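Local coordinates for CRISPR-associated protein, Cse1 family (Acidimicrobium ferrooxidans, PDB 4H3T) that probably serves as the large Cse1 subunit of a type I-E CRISPR Cascade complex, which uses a guide RNA to recognise invading DNA, at residues A[75-80]-A[346-351]; A[100-105]-A[109-114]; A[340-345]-A[391-396]. The protein carries 1 engineered substitution. All blocks are in the same frame, centred on the assembly; numbering follows the deposited sequence.

Contact 1: A[75-80]-A[346-351]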
# COMPACT_ATOMS: atom_id res chain seq x y z
N ALA A 75 -25.21 5.92 12.30
CA ALA A 75 -26.51 5.30 12.05
C ALA A 75 -26.63 4.93 10.59
O ALA A 75 -27.04 3.81 10.30
CB ALA A 75 -27.70 6.21 12.47
N GLU A 76 -26.24 5.83 9.66
CA GLU A 76 -26.30 5.48 8.24
C GLU A 76 -25.34 4.34 7.95
O GLU A 76 -25.69 3.43 7.20
CB GLU A 76 -26.00 6.69 7.32
CG GLU A 76 -27.14 7.69 7.27
CD GLU A 76 -26.96 8.87 6.32
OE1 GLU A 76 -25.99 8.87 5.53
OE2 GLU A 76 -27.78 9.81 6.41
N TRP A 77 -24.13 4.37 8.53
CA TRP A 77 -23.17 3.28 8.26
C TRP A 77 -23.75 1.93 8.71
O TRP A 77 -23.69 0.96 8.00
CB TRP A 77 -21.83 3.55 8.97
CG TRP A 77 -20.73 2.63 8.56
CD1 TRP A 77 -19.82 2.83 7.57
CD2 TRP A 77 -20.42 1.36 9.15
NE1 TRP A 77 -19.05 1.70 7.40
CE2 TRP A 77 -19.41 0.77 8.35
CE3 TRP A 77 -21.01 0.59 10.14
CZ2 TRP A 77 -18.89 -0.50 8.64
CZ3 TRP A 77 -20.49 -0.65 10.42
CH2 TRP A 77 -19.48 -1.21 9.65
N GLY A 78 -24.29 1.93 9.90
CA GLY A 78 -24.96 0.79 10.53
C GLY A 78 -26.07 0.20 9.67
O GLY A 78 -26.12 -1.01 9.49
N ARG A 79 -26.92 1.04 9.07
CA ARG A 79 -27.97 0.50 8.19
C ARG A 79 -27.37 -0.11 6.90
O ARG A 79 -27.90 -1.08 6.38
CB ARG A 79 -29.04 1.56 7.83
CG ARG A 79 -29.97 1.94 9.01
CD ARG A 79 -31.09 2.88 8.55
NE ARG A 79 -30.62 4.26 8.44
CZ ARG A 79 -30.52 5.12 9.46
NH1 ARG A 79 -30.88 4.77 10.69
NH2 ARG A 79 -30.06 6.35 9.25
N LEU A 80 -26.26 0.41 6.41
CA LEU A 80 -25.61 -0.20 5.24
C LEU A 80 -24.98 -1.55 5.61
O LEU A 80 -25.16 -2.53 4.88
CB LEU A 80 -24.53 0.74 4.70
CG LEU A 80 -25.07 2.01 4.08
CD1 LEU A 80 -23.96 3.00 3.84
CD2 LEU A 80 -25.72 1.73 2.74
N LEU A 346 -7.90 2.88 10.12
CA LEU A 346 -7.67 1.93 11.19
C LEU A 346 -8.36 2.36 12.49
O LEU A 346 -8.86 1.50 13.23
CB LEU A 346 -6.15 1.74 11.37
CG LEU A 346 -5.43 1.11 10.13
CD1 LEU A 346 -3.95 0.87 10.49
CD2 LEU A 346 -6.07 -0.15 9.67
N SER A 347 -8.37 3.66 12.78
CA SER A 347 -9.10 4.22 13.94
C SER A 347 -10.58 3.99 13.75
O SER A 347 -11.25 3.65 14.68
CB SER A 347 -8.84 5.71 14.06
OG SER A 347 -7.47 6.04 14.24
N PHE A 348 -11.08 4.09 12.49
CA PHE A 348 -12.49 3.78 12.29
C PHE A 348 -12.78 2.29 12.58
O PHE A 348 -13.67 1.96 13.35
CB PHE A 348 -12.90 4.12 10.85
CG PHE A 348 -14.30 3.69 10.55
CD1 PHE A 348 -15.36 4.18 11.31
CD2 PHE A 348 -14.58 2.80 9.52
CE1 PHE A 348 -16.67 3.82 11.02
CE2 PHE A 348 -15.88 2.38 9.27
CZ PHE A 348 -16.93 2.91 10.02
N VAL A 349 -11.99 1.38 11.95
CA VAL A 349 -12.19 -0.08 12.07
C VAL A 349 -12.04 -0.55 13.57
O VAL A 349 -12.67 -1.53 13.98
CB VAL A 349 -11.23 -0.88 11.13
CG1 VAL A 349 -11.28 -2.39 11.40
CG2 VAL A 349 -11.61 -0.64 9.68
N GLU A 350 -11.15 0.09 14.31
CA GLU A 350 -10.88 -0.19 15.72
C GLU A 350 -12.19 -0.19 16.53
O GLU A 350 -12.32 -1.00 17.44
CB GLU A 350 -9.86 0.86 16.22
CG GLU A 350 -9.52 0.93 17.69
CD GLU A 350 -8.58 2.08 18.05
OE1 GLU A 350 -7.86 2.61 17.16
OE2 GLU A 350 -8.56 2.43 19.25
N GLY A 351 -13.15 0.68 16.18
CA GLY A 351 -14.43 0.72 16.87
C GLY A 351 -15.53 -0.21 16.37
O GLY A 351 -16.66 -0.02 16.79
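Phe348 points the outer rim of its ring at the indole of Trp77, and these two side chains make up the whole contact between 75-80 and 346-351. It is an edge-to-face (T-shaped) pair: the Phe348 ring lies 5.0 Å, centroid to centroid, from the five-membered ring of Trp77, with the planes at 80°. CZ does most of the touching, 3.6 Å from Trp77 NE1 and 3.7 Å from Trp77 CE2, while Phe348 CE2 sits 3.7 Å from the same NE1. Each ring is carried out from its helix with CG anti to the backbone N (chi1 -170° for Trp77), which lets the two rings bridge backbones whose CA atoms are 11.4 Å apart. Only the two rings span the gap between the segments; Ala75, Arg79 and Gly351, which take no part in the contact, are exposed to solvent. Inside, Pro220 touches both rings, Trp81 meets the indole and Tyr223 stands edge-to-face with Phe348. The Trp77 NE1 proton is given to Leu215 O, so the indole nitrogen is satisfied by a carbonyl while its ring presents a pi face to Phe348. The interaction is therefore apolar and aromatic, its one buried polar atom paired outside it.

Contact 2: A[100-105]-A[109-114]; sequences HRFDLF and FPFFQV. With GOL (glycerol), chain B.
A type II beta turn, Pro110 to Gln113, docks against the loop 100-105 that follows helix 88-98, and Asp103 and Leu104 hold it by their carbonyls. Phe111 N donates to Asp103 O (3.0 Å), coming from well above the carbonyl plane. The Gln113 side chain spans from the turn to the other segment: its NE2 gives one proton to Leu104 O (2.8 Å, N-H...O 168°), in the carbonyl plane of Leu104, on a lone pair, and the other to Phe111 O (2.9 Å), which fixes the amide's rotation; OE1 is taken up by Leu267 N. Arg101, bent at chi2 and chi3, lays CD over the face of Phe109, 4.0 Å from the ring centroid, a CH-pi contact. His100 turns its edge to the same ring. Phe102 and Phe111 are slid apart, touching CE1 to CE1 at 3.7 Å. One water joins Arg101 O, Arg101 NE and Phe109 O. A glycerol, probably from the crystallisation liquor, takes Phe112 N on its O1 (3.0 Å) and Arg101 NH2 on its O2 (2.9 Å); NH2 also donates to Arg239 O. Asp103 OD1 accepts from Phe105 N in an Asx turn, while OD2 pairs with His9 ND1. Phe112 has the positive phi usual at the third position of a type II turn.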
# COMPACT_ATOMS: atom_id res chain seq x y z
N HIS A 100 -22.70 10.27 -19.07
CA HIS A 100 -22.11 11.11 -20.13
C HIS A 100 -20.64 11.51 -19.77
O HIS A 100 -19.87 12.00 -20.61
CB HIS A 100 -22.99 12.37 -20.37
CG HIS A 100 -22.99 13.34 -19.22
ND1 HIS A 100 -23.74 13.11 -18.06
CD2 HIS A 100 -22.38 14.55 -19.10
CE1 HIS A 100 -23.53 14.14 -17.26
NE2 HIS A 100 -22.69 15.03 -17.82
N ARG A 101 -20.24 11.27 -18.52
CA ARG A 101 -18.88 11.54 -18.04
C ARG A 101 -18.02 10.29 -17.87
O ARG A 101 -16.83 10.45 -17.56
CB ARG A 101 -18.94 12.31 -16.73
CG ARG A 101 -19.63 13.68 -16.85
CD ARG A 101 -18.87 14.68 -17.75
NE ARG A 101 -17.51 14.98 -17.23
CZ ARG A 101 -17.18 16.00 -16.44
NH1 ARG A 101 -18.11 16.87 -16.03
NH2 ARG A 101 -15.93 16.15 -16.04
N PHE A 102 -18.58 9.08 -18.11
CA PHE A 102 -17.87 7.81 -17.99
C PHE A 102 -17.47 7.19 -19.32
O PHE A 102 -17.05 6.05 -19.33
CB PHE A 102 -18.70 6.81 -17.19
CG PHE A 102 -18.62 7.13 -15.72
CD1 PHE A 102 -17.55 6.69 -14.96
CD2 PHE A 102 -19.62 7.87 -15.10
CE1 PHE A 102 -17.45 7.03 -13.62
CE2 PHE A 102 -19.51 8.23 -13.77
CZ PHE A 102 -18.44 7.78 -13.02
N ASP A 103 -17.52 7.94 -20.41
CA ASP A 103 -17.10 7.43 -21.71
C ASP A 103 -15.58 7.72 -21.87
O ASP A 103 -15.12 8.86 -21.93
CB ASP A 103 -17.99 8.00 -22.85
CG ASP A 103 -17.68 7.56 -24.29
OD1 ASP A 103 -16.84 6.65 -24.48
OD2 ASP A 103 -18.24 8.15 -25.22
N LEU A 104 -14.80 6.63 -21.98
CA LEU A 104 -13.36 6.73 -22.17
C LEU A 104 -12.97 7.47 -23.47
O LEU A 104 -11.90 8.07 -23.53
CB LEU A 104 -12.76 5.30 -22.23
CG LEU A 104 -11.26 5.17 -21.97
CD1 LEU A 104 -10.91 5.55 -20.54
CD2 LEU A 104 -10.79 3.75 -22.28
N PHE A 105 -13.81 7.40 -24.52
CA PHE A 105 -13.53 8.04 -25.80
C PHE A 105 -14.52 9.14 -26.15
O PHE A 105 -14.64 9.48 -27.32
CB PHE A 105 -13.46 6.98 -26.91
CG PHE A 105 -12.57 5.80 -26.58
CD1 PHE A 105 -11.27 6.00 -26.11
CD2 PHE A 105 -13.03 4.50 -26.69
CE1 PHE A 105 -10.43 4.91 -25.83
CE2 PHE A 105 -12.18 3.42 -26.49
CZ PHE A 105 -10.89 3.62 -26.04
N PHE A 109 -16.00 14.96 -23.11
CA PHE A 109 -15.70 14.67 -21.72
C PHE A 109 -14.98 13.33 -21.53
O PHE A 109 -15.47 12.48 -20.78
CB PHE A 109 -17.00 14.62 -20.95
CG PHE A 109 -17.88 15.83 -21.05
CD1 PHE A 109 -17.59 16.96 -20.32
CD2 PHE A 109 -19.06 15.79 -21.77
CE1 PHE A 109 -18.44 18.07 -20.34
CE2 PHE A 109 -19.90 16.90 -21.82
CZ PHE A 109 -19.59 18.03 -21.09
N PRO A 110 -13.91 13.03 -22.29
CA PRO A 110 -13.25 11.73 -22.10
C PRO A 110 -12.87 11.54 -20.63
O PRO A 110 -12.27 12.41 -19.99
CB PRO A 110 -12.08 11.77 -23.04
CG PRO A 110 -11.81 13.21 -23.27
CD PRO A 110 -13.14 13.91 -23.18
N PHE A 111 -13.24 10.36 -20.09
CA PHE A 111 -13.03 10.04 -18.69
C PHE A 111 -11.55 10.15 -18.28
O PHE A 111 -10.71 9.52 -18.92
CB PHE A 111 -13.53 8.62 -18.39
CG PHE A 111 -13.35 8.20 -16.95
CD1 PHE A 111 -14.26 8.58 -15.99
CD2 PHE A 111 -12.27 7.42 -16.56
CE1 PHE A 111 -14.10 8.20 -14.66
CE2 PHE A 111 -12.14 7.00 -15.23
CZ PHE A 111 -13.06 7.40 -14.30
N PHE A 112 -11.25 10.94 -17.25
CA PHE A 112 -9.93 11.16 -16.69
C PHE A 112 -8.94 11.69 -17.72
O PHE A 112 -7.69 11.55 -17.58
CB PHE A 112 -9.42 9.87 -16.00
CG PHE A 112 -9.81 9.68 -14.55
CD1 PHE A 112 -10.99 10.22 -14.04
CD2 PHE A 112 -8.96 9.03 -13.67
CE1 PHE A 112 -11.30 10.11 -12.68
CE2 PHE A 112 -9.30 8.87 -12.33
CZ PHE A 112 -10.51 9.34 -11.86
N GLN A 113 -9.49 12.38 -18.78
CA GLN A 113 -8.68 12.89 -19.87
C GLN A 113 -9.02 14.32 -20.18
O GLN A 113 -10.03 14.85 -19.71
CB GLN A 113 -8.87 12.02 -21.12
CG GLN A 113 -8.32 10.60 -20.98
CD GLN A 113 -8.93 9.75 -22.02
OE1 GLN A 113 -8.58 9.84 -23.20
NE2 GLN A 113 -10.02 9.10 -21.69
N VAL A 114 -8.18 14.92 -21.04
CA VAL A 114 -8.34 16.27 -21.61
C VAL A 114 -8.58 16.07 -23.09
O VAL A 114 -7.69 15.63 -23.81
CB VAL A 114 -7.12 17.16 -21.35
CG1 VAL A 114 -7.33 18.53 -21.99
CG2 VAL A 114 -6.85 17.26 -19.84
C1 GOL B . -12.69 13.76 -15.47
O1 GOL B . -13.36 12.60 -15.97
C2 GOL B . -12.25 14.63 -16.62
O2 GOL B . -13.38 15.29 -17.22
C3 GOL B . -11.19 15.61 -16.20
O3 GOL B . -10.60 16.34 -17.29
O HOH W 1 -17.53 10.80 -20.95
O HOH W 2 -15.56 12.72 -17.81
O HOH W 3 -9.90 9.45 -25.59

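Contact 3: A[340-345]-A[391-396]; sequences EQRAGV and LNQEDP
The guanidinium of Arg342 and the amide of Gln393 lie flat on one another, their planes only 10° apart. Gln393 CD sits over the centre of one guanidinium face, 3.6 Å from Arg342 CZ, and the two side chains run past each other in opposite directions. At the guanidinium edge Leu391 O is the partner: Arg342 NH1 donates to it over 2.7 Å, arriving in the carbonyl plane on a lone pair, though the N-H...O angle of 140° leaves the bond bent. The Arg342 chain starts with CG wedged between the backbone N and the carbonyl carbon (chi1 73°) and bends again at chi3, which delivers the flat group to the loop. Glu350 ties the two stacked groups together, its OE1 making a salt bridge with Arg342 NH1 and accepting from Gln393 NE2; the carboxylate would be expected to stay ionised beside the arginine. Arg342 NH2 goes on to Leu334 O, so the guanidinium is gripped from several directions in a buried setting. The loop itself is shaped by Asn392, whose OD1 takes the N-H of Asp395 (2.9 Å, 166°) in an Asx motif. Arg342 comes just after edge strand 340-341 of a three-stranded antiparallel sheet and just before Ala343, the N-cap of helix 344-350. Its partners lie at the connection from helix 388-391 to helix 397-415, the latter leading into the C-terminal helices, so one arginine joins the strand-to-helix junction to the connection that enters the helical region.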
# COMPACT_ATOMS: atom_id res chain seq x y z
N GLU A 340 3.67 9.52 16.21
CA GLU A 340 3.06 8.77 15.13
C GLU A 340 1.55 8.76 15.26
O GLU A 340 1.05 8.65 16.37
CB GLU A 340 3.55 7.34 15.16
CG GLU A 340 5.03 7.09 14.86
CD GLU A 340 5.37 5.60 14.89
OE1 GLU A 340 4.86 4.89 15.79
OE2 GLU A 340 6.19 5.16 14.06
N GLN A 341 0.83 8.74 14.16
CA GLN A 341 -0.63 8.74 14.16
C GLN A 341 -1.08 7.75 13.09
O GLN A 341 -0.73 7.91 11.90
CB GLN A 341 -1.01 10.23 13.91
CG GLN A 341 -2.40 10.73 13.50
CD GLN A 341 -2.23 12.01 12.60
OE1 GLN A 341 -1.18 12.78 12.59
NE2 GLN A 341 -3.23 12.24 11.76
N ARG A 342 -1.82 6.73 13.49
CA ARG A 342 -2.26 5.70 12.56
C ARG A 342 -3.24 6.26 11.48
O ARG A 342 -3.81 7.35 11.62
CB ARG A 342 -2.89 4.48 13.30
CG ARG A 342 -4.27 4.75 13.88
CD ARG A 342 -4.83 3.59 14.72
NE ARG A 342 -3.85 3.00 15.63
CZ ARG A 342 -4.01 1.89 16.32
NH1 ARG A 342 -5.18 1.26 16.32
NH2 ARG A 342 -3.03 1.43 17.07
N ALA A 343 -3.33 5.53 10.37
CA ALA A 343 -4.27 5.80 9.28
C ALA A 343 -5.67 5.91 9.85
O ALA A 343 -6.07 5.11 10.69
CB ALA A 343 -4.22 4.72 8.24
N GLY A 344 -6.42 6.94 9.43
CA GLY A 344 -7.74 7.17 10.00
C GLY A 344 -8.68 6.00 9.81
O GLY A 344 -9.55 5.74 10.62
N VAL A 345 -8.47 5.22 8.74
CA VAL A 345 -9.30 4.02 8.46
C VAL A 345 -9.12 2.96 9.55
O VAL A 345 -10.08 2.26 9.91
CB VAL A 345 -9.06 3.45 7.03
CG1 VAL A 345 -7.74 2.71 6.88
CG2 VAL A 345 -10.22 2.55 6.65
N LEU A 391 -5.70 -3.72 17.05
CA LEU A 391 -5.98 -2.30 16.76
C LEU A 391 -6.48 -1.58 18.00
O LEU A 391 -6.45 -0.34 18.03
CB LEU A 391 -7.01 -2.12 15.65
CG LEU A 391 -6.68 -2.73 14.36
CD1 LEU A 391 -7.77 -2.43 13.31
CD2 LEU A 391 -5.30 -2.24 13.85
N ASN A 392 -6.92 -2.33 19.03
CA ASN A 392 -7.46 -1.77 20.30
C ASN A 392 -6.43 -0.98 21.09
O ASN A 392 -5.43 -1.51 21.58
CB ASN A 392 -8.00 -2.91 21.16
CG ASN A 392 -8.87 -2.50 22.34
OD1 ASN A 392 -8.79 -1.39 22.88
ND2 ASN A 392 -9.61 -3.46 22.87
N GLN A 393 -6.68 0.31 21.21
CA GLN A 393 -5.82 1.23 21.96
C GLN A 393 -6.29 1.43 23.43
O GLN A 393 -5.47 1.83 24.28
CB GLN A 393 -5.75 2.57 21.24
CG GLN A 393 -4.94 2.40 19.95
CD GLN A 393 -4.73 3.71 19.30
OE1 GLN A 393 -3.76 4.39 19.55
NE2 GLN A 393 -5.71 4.17 18.64
N GLU A 394 -7.55 1.10 23.70
CA GLU A 394 -8.20 1.14 25.04
C GLU A 394 -7.51 0.10 25.95
O GLU A 394 -7.03 0.46 27.03
CB GLU A 394 -9.72 0.85 24.90
CG GLU A 394 -10.61 1.89 25.56
CD GLU A 394 -11.95 1.36 26.00
OE1 GLU A 394 -12.78 1.02 25.12
OE2 GLU A 394 -12.18 1.25 27.23
N ASP A 395 -7.49 -1.19 25.50
CA ASP A 395 -6.79 -2.32 26.14
C ASP A 395 -5.66 -2.73 25.19
O ASP A 395 -5.87 -3.53 24.27
CB ASP A 395 -7.73 -3.50 26.41
CG ASP A 395 -7.10 -4.65 27.17
OD1 ASP A 395 -5.82 -4.73 27.21
OD2 ASP A 395 -7.85 -5.44 27.78
N PRO A 396 -4.45 -2.24 25.46
CA PRO A 396 -3.34 -2.49 24.53
C PRO A 396 -2.62 -3.83 24.67
O PRO A 396 -1.59 -3.97 24.02
CB PRO A 396 -2.40 -1.33 24.85
CG PRO A 396 -2.56 -1.11 26.26
CD PRO A 396 -4.02 -1.33 26.54

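In the fold
Contacts 1 and 3 share helix 344-350 and touch directly: Phe348 works on one side of it with aromatic carbon, while Glu350 gives its carboxylate to the polar cluster of contact 3. Both are mostly buried, yet contact 1 relies on two rings and contact 3 on a charged group and its partners. Contact 2 stands apart, its centre about 33 Å from that of contact 1 and about 40 Å from that of contact 3. It is a local loop-to-turn pairing, partly buried, held by hydrogen bonds to backbone carbonyls, aromatic contacts and waters. In sequence, contact 2 nests inside the long loop closed by contact 1, whereas contacts 1 and 3 interleave.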